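Local atomic coordinates of odorant binding protein ASP5 (Apis mellifera, PDB entry 3R72), a protein that probably binds and carries small hydrophobic odorants in the honeybee antenna. Residues Val8-Leu11 / Ala12-Arg16; Cys50-Leu54 / Leu55-Lys59; Lys103-Gln106 / Tyr107-His111. All blocks are in the same frame, centred on the assembly; numbering follows the deposited sequence.

Contact 1: residues Val8-Leu11 / Ala12-Arg16. With NBB (N-butyl-benzenesulfonamide), chain C.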
loop_
_atom_site.group_PDB
_atom_site.type_symbol
_atom_site.label_atom_id
_atom_site.label_comp_id
_atom_site.label_asym_id
_atom_site.label_seq_id
_atom_site.Cartn_x
_atom_site.Cartn_y
_atom_site.Cartn_z
ATOM N N VAL A 8 -14.183 2.087 2.350
ATOM C CA VAL A 8 -12.760 1.981 2.063
ATOM C C VAL A 8 -12.049 3.278 2.457
ATOM O O VAL A 8 -11.028 3.261 3.122
ATOM C CB VAL A 8 -12.509 1.643 0.581
ATOM C CG1 VAL A 8 -11.022 1.677 0.270
ATOM C CG2 VAL A 8 -13.088 0.285 0.250
ATOM N N GLU A 9 -12.626 4.411 2.094
ATOM C CA GLU A 9 -12.037 5.706 2.426
ATOM C C GLU A 9 -11.955 5.929 3.943
ATOM O O GLU A 9 -10.929 6.411 4.438
ATOM C CB GLU A 9 -12.848 6.818 1.762
ATOM C CG GLU A 9 -12.273 8.205 1.888
ATOM C CD GLU A 9 -13.129 9.236 1.172
ATOM O OE1 GLU A 9 -13.433 9.042 -0.033
ATOM O OE2 GLU A 9 -13.508 10.230 1.819
ATOM N N LYS A 10 -13.016 5.570 4.679
ATOM C CA LYS A 10 -13.036 5.763 6.132
ATOM C C LYS A 10 -11.921 4.958 6.778
ATOM O O LYS A 10 -11.147 5.474 7.584
ATOM C CB LYS A 10 -14.399 5.403 6.745
ATOM C CG LYS A 10 -14.435 5.620 8.273
ATOM C CD LYS A 10 -15.777 5.369 8.946
ATOM C CE LYS A 10 -16.067 3.887 9.108
ATOM N NZ LYS A 10 -17.247 3.632 10.038
ATOM N N LEU A 11 -11.836 3.685 6.427
ATOM C CA LEU A 11 -10.831 2.838 7.031
ATOM C C LEU A 11 -9.426 3.302 6.660
ATOM O O LEU A 11 -8.544 3.333 7.507
ATOM C CB LEU A 11 -11.063 1.381 6.650
ATOM C CG LEU A 11 -10.061 0.375 7.233
ATOM C CD1 LEU A 11 -9.915 0.521 8.749
ATOM C CD2 LEU A 11 -10.470 -1.038 6.891
ATOM N N ALA A 12 -9.224 3.683 5.402
ATOM C CA ALA A 12 -7.924 4.170 4.964
ATOM C C ALA A 12 -7.526 5.404 5.761
ATOM O O ALA A 12 -6.380 5.515 6.187
ATOM C CB ALA A 12 -7.931 4.478 3.484
ATOM N N LYS A 13 -8.455 6.335 5.962
ATOM C CA LYS A 13 -8.154 7.581 6.675
ATOM C C LYS A 13 -7.799 7.295 8.126
ATOM O O LYS A 13 -6.914 7.939 8.695
ATOM C CB LYS A 13 -9.308 8.591 6.574
ATOM C CG LYS A 13 -9.357 9.272 5.230
ATOM C CD LYS A 13 -10.510 10.242 5.085
ATOM C CE LYS A 13 -10.509 10.846 3.679
ATOM N NZ LYS A 13 -11.732 11.635 3.379
ATOM N N ASN A 14 -8.484 6.327 8.738
ATOM C CA ASN A 14 -8.198 5.997 10.122
ATOM C C ASN A 14 -6.883 5.257 10.308
ATOM O O ASN A 14 -6.163 5.499 11.266
ATOM C CB ASN A 14 -9.390 5.295 10.757
ATOM C CG ASN A 14 -10.468 6.285 11.122
ATOM O OD1 ASN A 14 -10.227 7.203 11.886
ATOM N ND2 ASN A 14 -11.635 6.134 10.555
ATOM N N MET A 15 -6.537 4.385 9.374
ATOM C CA MET A 15 -5.212 3.755 9.378
ATOM C C MET A 15 -4.111 4.792 9.177
ATOM O O MET A 15 -3.088 4.777 9.869
ATOM C CB MET A 15 -5.132 2.696 8.290
ATOM C CG MET A 15 -6.005 1.493 8.585
ATOM S SD MET A 15 -5.744 0.119 7.463
ATOM C CE MET A 15 -6.179 0.878 5.945
ATOM N N ARG A 16 -4.316 5.698 8.232
ATOM C CA ARG A 16 -3.345 6.770 8.008
ATOM C C ARG A 16 -3.116 7.565 9.279
ATOM O O ARG A 16 -1.972 7.811 9.680
ATOM C CB ARG A 16 -3.809 7.725 6.909
ATOM C CG ARG A 16 -2.934 8.981 6.807
ATOM C CD ARG A 16 -3.344 9.932 5.730
ATOM N NE ARG A 16 -3.176 9.370 4.402
ATOM C CZ ARG A 16 -3.182 10.085 3.274
ATOM N NH1 ARG A 16 -3.351 11.405 3.296
ATOM N NH2 ARG A 16 -3.040 9.473 2.110
HETATM O O1S NBB C . -5.486 0.318 -0.092
HETATM S S NBB C . -6.370 -0.797 0.099
HETATM O O2S NBB C . -5.693 -2.053 0.256
HETATM N N10 NBB C . -7.305 -0.902 -1.193
HETATM C C11 NBB C . -8.109 0.233 -1.612
HETATM C C12 NBB C . -8.441 0.162 -3.097
HETATM C C13 NBB C . -9.557 1.124 -3.477
HETATM C C14 NBB C . -9.104 2.562 -3.410
HETATM C C4 NBB C . -7.324 -0.562 1.393
HETATM C C5 NBB C . -7.694 -1.621 2.236
HETATM C C6 NBB C . -8.522 -1.425 3.345
HETATM C C1 NBB C . -9.015 -0.155 3.610
HETATM C C2 NBB C . -8.664 0.899 2.784
HETATM C C3 NBB C . -7.826 0.701 1.687
#
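Glu9 and Lys13, one helical turn apart, form a salt bridge in which NZ of Lys13 comes within 2.7 Å of Glu9 OE2. The two side chains run side by side and point the same way, and the ammonium meets the carboxylate from above its plane, 38° out of it. With CG of Glu9 anti to the backbone N (chi1 -174°) and CG of Lys13 anti to the carbonyl carbon, the two chains run alongside each other along their length, and Lys13 CE also rests 3.6 Å from Glu9 CG. Beneath this exposed pair the backbone is satisfied in the regular i to i+4 manner: the amides of Ala12, Lys13, Asn14 and Met15 donate to the carbonyls of Val8, Glu9, Lys10 and Leu11. Lys10 O takes a second, weak bond from Asn14 ND2 at 3.1 Å, the amide of Asn14 folding back over the turn before it.

The residues belong to helix 5-23 of the odorant-binding protein fold, whose inner face lines the ligand pocket through Val8, Leu11, Ala12 and Met15. All four meet the phenyl end of one N-butyl-benzenesulfonamide molecule (chain C) by apolar contact. Val8 CG1 is 3.5 Å from the ring atom C2, which Ala12 CB also touches, while Leu11 CD2 lies against C1. Met15 bends at chi3 (-61°), which brings its methyl CE to 3.8 Å from C1 of the same ring. Leu11 and Met15 also touch one another through CD1 and CG, 4.0 Å apart. The Arg16 guanidinium is held by partners elsewhere in the chain: NH1 forms salt bridges with Glu27 and Asp31, while NE donates to the carbonyl of Pro122, tying the helix to the C-terminal end of the chain.

Contact 2: residues Cys50-Leu54 / Leu55-Lys59. With NBB (N-butyl-benzenesulfonamide), chain B; NBB (N-butyl-benzenesulfonamide), chain C.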
loop_
_atom_site.group_PDB
_atom_site.type_symbol
_atom_site.label_atom_id
_atom_site.label_comp_id
_atom_site.label_asym_id
_atom_site.label_seq_id
_atom_site.Cartn_x
_atom_site.Cartn_y
_atom_site.Cartn_z
ATOM N N CYS A 50 3.970 0.338 8.293
ATOM C CA CYS A 50 2.957 0.485 9.321
ATOM C C CYS A 50 1.572 0.162 8.751
ATOM O O CYS A 50 0.806 -0.615 9.346
ATOM C CB CYS A 50 3.010 1.906 9.906
ATOM S SG CYS A 50 1.818 2.267 11.222
ATOM N N ILE A 51 1.269 0.719 7.578
ATOM C CA ILE A 51 -0.022 0.504 6.949
ATOM C C ILE A 51 -0.179 -0.953 6.514
ATOM O O ILE A 51 -1.212 -1.578 6.756
ATOM C CB ILE A 51 -0.200 1.448 5.736
ATOM C CG1 ILE A 51 -0.324 2.904 6.189
ATOM C CG2 ILE A 51 -1.386 1.049 4.877
ATOM C CD1 ILE A 51 -1.592 3.253 6.963
ATOM N N MET A 52 0.837 -1.509 5.845
ATOM C CA MET A 52 0.706 -2.891 5.386
ATOM C C MET A 52 0.584 -3.856 6.561
ATOM O O MET A 52 -0.124 -4.864 6.486
ATOM C CB MET A 52 1.841 -3.288 4.444
ATOM C CG MET A 52 1.762 -2.519 3.134
ATOM S SD MET A 52 2.895 -3.045 1.837
ATOM C CE MET A 52 2.233 -4.633 1.396
ATOM N N LYS A 53 1.262 -3.569 7.670
ATOM C CA LYS A 53 1.089 -4.423 8.841
ATOM C C LYS A 53 -0.334 -4.352 9.409
ATOM O O LYS A 53 -0.883 -5.381 9.821
ATOM C CB LYS A 53 2.143 -4.127 9.910
ATOM C CG LYS A 53 3.516 -4.669 9.542
ATOM C CD LYS A 53 4.489 -4.594 10.692
ATOM C CE LYS A 53 5.776 -5.348 10.355
ATOM N NZ LYS A 53 6.551 -5.750 11.562
ATOM N N LEU A 54 -0.925 -3.163 9.422
ATOM C CA LEU A 54 -2.326 -3.005 9.829
ATOM C C LEU A 54 -3.275 -3.820 8.959
ATOM O O LEU A 54 -4.205 -4.441 9.464
ATOM C CB LEU A 54 -2.739 -1.536 9.774
ATOM C CG LEU A 54 -3.101 -0.806 11.067
ATOM C CD1 LEU A 54 -2.533 -1.495 12.311
ATOM C CD2 LEU A 54 -2.706 0.666 11.008
ATOM N N LEU A 55 -3.030 -3.821 7.652
ATOM C CA LEU A 55 -3.863 -4.560 6.698
ATOM C C LEU A 55 -3.539 -6.045 6.630
ATOM O O LEU A 55 -4.189 -6.789 5.904
ATOM C CB LEU A 55 -3.752 -3.951 5.301
ATOM C CG LEU A 55 -4.506 -2.634 5.187
ATOM C CD1 LEU A 55 -4.162 -1.954 3.872
ATOM C CD2 LEU A 55 -6.030 -2.846 5.343
ATOM N N ARG A 56 -2.501 -6.467 7.350
ATOM C CA ARG A 56 -2.057 -7.852 7.393
ATOM C C ARG A 56 -1.449 -8.290 6.043
ATOM O O ARG A 56 -1.321 -9.487 5.776
ATOM C CB ARG A 56 -3.201 -8.793 7.830
ATOM C CG ARG A 56 -4.089 -8.313 8.984
ATOM C CD ARG A 56 -3.343 -8.438 10.286
ATOM N NE ARG A 56 -2.900 -9.808 10.569
ATOM C CZ ARG A 56 -2.017 -10.126 11.516
ATOM N NH1 ARG A 56 -1.491 -9.178 12.268
ATOM N NH2 ARG A 56 -1.658 -11.393 11.695
ATOM N N THR A 57 -1.047 -7.322 5.222
ATOM C CA THR A 57 -0.437 -7.612 3.936
ATOM C C THR A 57 1.088 -7.731 4.024
ATOM O O THR A 57 1.729 -8.131 3.057
ATOM C CB THR A 57 -0.863 -6.562 2.916
ATOM O OG1 THR A 57 -0.546 -5.265 3.414
ATOM C CG2 THR A 57 -2.344 -6.659 2.626
ATOM N N PHE A 58 1.651 -7.398 5.187
ATOM C CA PHE A 58 3.052 -7.639 5.487
ATOM C C PHE A 58 3.085 -8.117 6.932
ATOM O O PHE A 58 2.414 -7.540 7.787
ATOM C CB PHE A 58 3.871 -6.364 5.308
ATOM C CG PHE A 58 5.363 -6.572 5.383
ATOM C CD1 PHE A 58 6.085 -6.916 4.267
ATOM C CD2 PHE A 58 6.037 -6.427 6.580
ATOM C CE1 PHE A 58 7.462 -7.071 4.316
ATOM C CE2 PHE A 58 7.417 -6.590 6.650
ATOM C CZ PHE A 58 8.131 -6.919 5.515
ATOM N N LYS A 59 3.857 -9.160 7.197
ATOM C CA LYS A 59 3.891 -9.779 8.509
ATOM C C LYS A 59 5.186 -10.563 8.651
ATOM O O LYS A 59 5.576 -11.265 7.716
ATOM C CB LYS A 59 2.681 -10.721 8.638
ATOM C CG LYS A 59 2.595 -11.496 9.927
ATOM C CD LYS A 59 1.289 -12.282 10.012
ATOM C CE LYS A 59 1.253 -13.486 9.078
ATOM N NZ LYS A 59 0.048 -14.344 9.329
HETATM O O1S NBB B . -1.001 -3.570 1.128
HETATM S S NBB B . -1.873 -2.574 0.623
HETATM O O2S NBB B . -2.204 -1.515 1.537
HETATM N N10 NBB B . -3.221 -3.320 0.191
HETATM C C11 NBB B . -3.181 -4.436 -0.731
HETATM C C12 NBB B . -4.385 -4.453 -1.653
HETATM C C13 NBB B . -4.399 -3.316 -2.675
HETATM C C14 NBB B . -3.339 -3.529 -3.735
HETATM C C4 NBB B . -1.210 -1.925 -0.728
HETATM C C5 NBB B . -1.884 -0.885 -1.373
HETATM C C6 NBB B . -1.363 -0.302 -2.538
HETATM C C1 NBB B . -0.164 -0.736 -3.080
HETATM C C2 NBB B . 0.526 -1.744 -2.448
HETATM C C3 NBB B . 0.016 -2.336 -1.294
HETATM O O1S NBB C . -5.486 0.318 -0.092
HETATM S S NBB C . -6.370 -0.797 0.099
HETATM O O2S NBB C . -5.693 -2.053 0.256
HETATM N N10 NBB C . -7.305 -0.902 -1.193
HETATM C C11 NBB C . -8.109 0.233 -1.612
HETATM C C12 NBB C . -8.441 0.162 -3.097
HETATM C C13 NBB C . -9.557 1.124 -3.477
HETATM C C14 NBB C . -9.104 2.562 -3.410
HETATM C C4 NBB C . -7.324 -0.562 1.393
HETATM C C5 NBB C . -7.694 -1.621 2.236
HETATM C C6 NBB C . -8.522 -1.425 3.345
HETATM C C1 NBB C . -9.015 -0.155 3.610
HETATM C C2 NBB C . -8.664 0.899 2.784
HETATM C C3 NBB C . -7.826 0.701 1.687
HETATM O O HOH W 1 0.644 -7.726 9.943
HETATM O O HOH W 2 -1.890 -6.332 12.497
#
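The ring of Phe58 receives Lys53 CE at its edge, in the ring plane, 3.9 Å from CD2, where the extended lysine chain crosses it obliquely. Elsewhere the same ring makes an edge-to-face contact with Phe63. The guanidinium of Arg56 holds a water at its edge, in plane; this water accepts from NH1 and donates to Lys53 O. A second water donates to both Lys53 O and Phe58 O, so the Lys53 carbonyl, which also takes a weak bond from Arg56 N, draws on solvent near the end of the helix.

Inside, Met52 O receives the amide of Thr57 at 2.9 Å and, weakly, that of Phe58. The hydroxyl of Thr57 lies 3.1 Å from Met52 O and 2.9 Å from O1S of one N-butyl-benzenesulfonamide (chain B), and its single proton could serve either acceptor. A chi1 of 55° sets OG1 between the backbone N and the carbonyl carbon, within reach of both. Met52 crosses Thr57 at about a right angle and, bent at chi3, brings CE to 3.4 Å from the same O1S. Leu55 spans the two ligands: CD1 lies 3.1 Å from O2S of the chain B molecule, while CD2 is 3.5 Å from C6 of the chain C molecule.

Positive phi at Arg56 (69°) and two bonds back into the last turn make this a Schellman motif, ending helix 42-54 and turning the chain into strand 58-59 at the wall of the pocket that holds the two ligands, probably the odorant site.

Contact 3: residues Lys103-Gln106 / Tyr107-His111. With NBB (N-butyl-benzenesulfonamide), chain B.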
loop_
_atom_site.group_PDB
_atom_site.type_symbol
_atom_site.label_atom_id
_atom_site.label_comp_id
_atom_site.label_asym_id
_atom_site.label_seq_id
_atom_site.Cartn_x
_atom_site.Cartn_y
_atom_site.Cartn_z
ATOM N N LYS A 103 11.626 -2.639 1.875
ATOM C CA LYS A 103 10.912 -3.633 1.086
ATOM C C LYS A 103 9.485 -3.203 0.777
ATOM O O LYS A 103 9.054 -3.259 -0.376
ATOM C CB LYS A 103 10.897 -4.972 1.797
ATOM C CG LYS A 103 12.246 -5.676 1.848
ATOM C CD LYS A 103 12.092 -7.115 2.339
ATOM C CE LYS A 103 13.426 -7.808 2.471
ATOM N NZ LYS A 103 13.376 -8.987 3.382
ATOM N N THR A 104 8.726 -2.808 1.791
ATOM C CA THR A 104 7.351 -2.412 1.525
ATOM C C THR A 104 7.295 -1.180 0.635
ATOM O O THR A 104 6.439 -1.091 -0.243
ATOM C CB THR A 104 6.507 -2.216 2.804
ATOM O OG1 THR A 104 7.054 -1.172 3.614
ATOM C CG2 THR A 104 6.438 -3.482 3.598
ATOM N N TYR A 105 8.220 -0.244 0.816
ATOM C CA TYR A 105 8.238 0.940 -0.028
ATOM C C TYR A 105 8.496 0.582 -1.492
ATOM O O TYR A 105 7.872 1.134 -2.393
ATOM C CB TYR A 105 9.303 1.892 0.443
ATOM C CG TYR A 105 9.256 3.315 -0.075
ATOM C CD1 TYR A 105 8.168 4.139 0.151
ATOM C CD2 TYR A 105 10.359 3.872 -0.705
ATOM C CE1 TYR A 105 8.179 5.467 -0.211
ATOM C CE2 TYR A 105 10.378 5.201 -1.073
ATOM C CZ TYR A 105 9.280 5.984 -0.828
ATOM O OH TYR A 105 9.252 7.308 -1.140
ATOM N N GLN A 106 9.412 -0.353 -1.730
ATOM C CA GLN A 106 9.681 -0.829 -3.075
ATOM C C GLN A 106 8.431 -1.480 -3.679
ATOM O O GLN A 106 8.138 -1.304 -4.853
ATOM C CB GLN A 106 10.845 -1.822 -3.069
ATOM C CG GLN A 106 12.225 -1.214 -2.768
ATOM C CD GLN A 106 13.201 -2.227 -2.211
ATOM O OE1 GLN A 106 13.051 -3.429 -2.431
ATOM N NE2 GLN A 106 14.195 -1.752 -1.461
ATOM N N TYR A 107 7.698 -2.254 -2.885
ATOM C CA TYR A 107 6.488 -2.914 -3.360
ATOM C C TYR A 107 5.421 -1.889 -3.750
ATOM O O TYR A 107 4.784 -1.987 -4.803
ATOM C CB TYR A 107 5.975 -3.893 -2.279
ATOM C CG TYR A 107 4.768 -4.652 -2.753
ATOM C CD1 TYR A 107 4.927 -5.746 -3.593
ATOM C CD2 TYR A 107 3.491 -4.267 -2.429
ATOM C CE1 TYR A 107 3.858 -6.426 -4.115
ATOM C CE2 TYR A 107 2.408 -4.961 -2.938
ATOM C CZ TYR A 107 2.606 -6.031 -3.792
ATOM O OH TYR A 107 1.545 -6.693 -4.337
ATOM N N VAL A 108 5.243 -0.880 -2.907
ATOM C CA VAL A 108 4.308 0.198 -3.189
ATOM C C VAL A 108 4.689 0.916 -4.497
ATOM O O VAL A 108 3.830 1.205 -5.318
ATOM C CB VAL A 108 4.229 1.174 -1.979
ATOM C CG1 VAL A 108 3.422 2.415 -2.339
ATOM C CG2 VAL A 108 3.629 0.450 -0.780
ATOM N N GLN A 109 5.971 1.189 -4.691
ATOM C CA GLN A 109 6.451 1.804 -5.931
ATOM C C GLN A 109 6.187 0.907 -7.139
ATOM O O GLN A 109 5.854 1.409 -8.212
ATOM C CB GLN A 109 7.938 2.111 -5.846
ATOM C CG GLN A 109 8.251 3.295 -4.976
ATOM C CD GLN A 109 9.725 3.409 -4.702
ATOM O OE1 GLN A 109 10.251 2.774 -3.779
ATOM N NE2 GLN A 109 10.404 4.199 -5.504
ATOM N N CYS A 110 6.319 -0.404 -6.992
ATOM C CA CYS A 110 6.000 -1.315 -8.090
ATOM C C CYS A 110 4.533 -1.189 -8.476
ATOM O O CYS A 110 4.191 -1.120 -9.650
ATOM C CB CYS A 110 6.328 -2.756 -7.714
ATOM S SG CYS A 110 5.959 -3.945 -9.038
ATOM N N HIS A 111 3.656 -1.127 -7.486
ATOM C CA HIS A 111 2.236 -0.940 -7.760
ATOM C C HIS A 111 1.981 0.377 -8.500
ATOM O O HIS A 111 1.226 0.415 -9.478
ATOM C CB HIS A 111 1.462 -0.971 -6.450
ATOM C CG HIS A 111 0.832 -2.295 -6.160
ATOM N ND1 HIS A 111 1.502 -3.431 -5.751
ATOM C CD2 HIS A 111 -0.471 -2.629 -6.201
ATOM C CE1 HIS A 111 0.627 -4.411 -5.574
ATOM N NE2 HIS A 111 -0.577 -3.948 -5.843
HETATM O O1S NBB B . -1.001 -3.570 1.128
HETATM S S NBB B . -1.873 -2.574 0.623
HETATM O O2S NBB B . -2.204 -1.515 1.537
HETATM N N10 NBB B . -3.221 -3.320 0.191
HETATM C C11 NBB B . -3.181 -4.436 -0.731
HETATM C C12 NBB B . -4.385 -4.453 -1.653
HETATM C C13 NBB B . -4.399 -3.316 -2.675
HETATM C C14 NBB B . -3.339 -3.529 -3.735
HETATM C C4 NBB B . -1.210 -1.925 -0.728
HETATM C C5 NBB B . -1.884 -0.885 -1.373
HETATM C C6 NBB B . -1.363 -0.302 -2.538
HETATM C C1 NBB B . -0.164 -0.736 -3.080
HETATM C C2 NBB B . 0.526 -1.744 -2.448
HETATM C C3 NBB B . 0.016 -2.336 -1.294
#
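Tyr107 opens the second half of this stretch of helix 100-114, its amide bonded to Lys103 O while CB rests against Thr104 O. Its CG is anti to the backbone N (chi1 -177°), a setting that carries the ring to the pocket, where CE2 lies 3.8 Å from C2 of N-butyl-benzenesulfonamide (chain B). Val108 donates to Thr104 O at 2.9 Å and packs its methyl CG2 3.2 Å from the same oxygen. Gln109 N bonds to Tyr105 O, and its side chain lies near the Tyr105 ring; the phenol hydroxyl of Tyr105 is itself bonded to Pro39 O. Cys110 N reaches Gln106 O at 2.9 Å, and its sulfur is disulfide-bonded to Cys91, joining this helix to helix 81-91. At His111, C2 of the ligand's phenyl group stands 3.7 Å above one face of the imidazole, over its centre, the two rings tilted against each other. An alanine here is likely to open a gap beside the phenyl group and leave it freer to shift. Backbone polarity is thus spent within the helix, and Tyr107 and His111 together offer aromatic ring surface to the phenyl and butyl carbons, consistent with a pocket for hydrophobic odorants.

Two bound N-butyl-benzenesulfonamide molecules connect the three contacts. Contacts 1 and 2 share the chain C molecule, contacts 2 and 3 the chain B molecule, and contact 2 thus sits between the others, its centre about 13 Å from the centre of each. Contacts 1 and 2 also touch directly, with Met15 SD 3.7 Å from Leu55 CD2 and Met15 O 3.6 Å from Ile51 CD1. Contacts 2 and 3 touch as well: Phe58 CD1 meets Thr104 CG2 at 3.5 Å, and Met52 SD packs against Thr104 CB. Contacts 1 and 3 do not touch: their nearest atoms are about 11 Å apart, and they lie on opposite sides of the chain's centre.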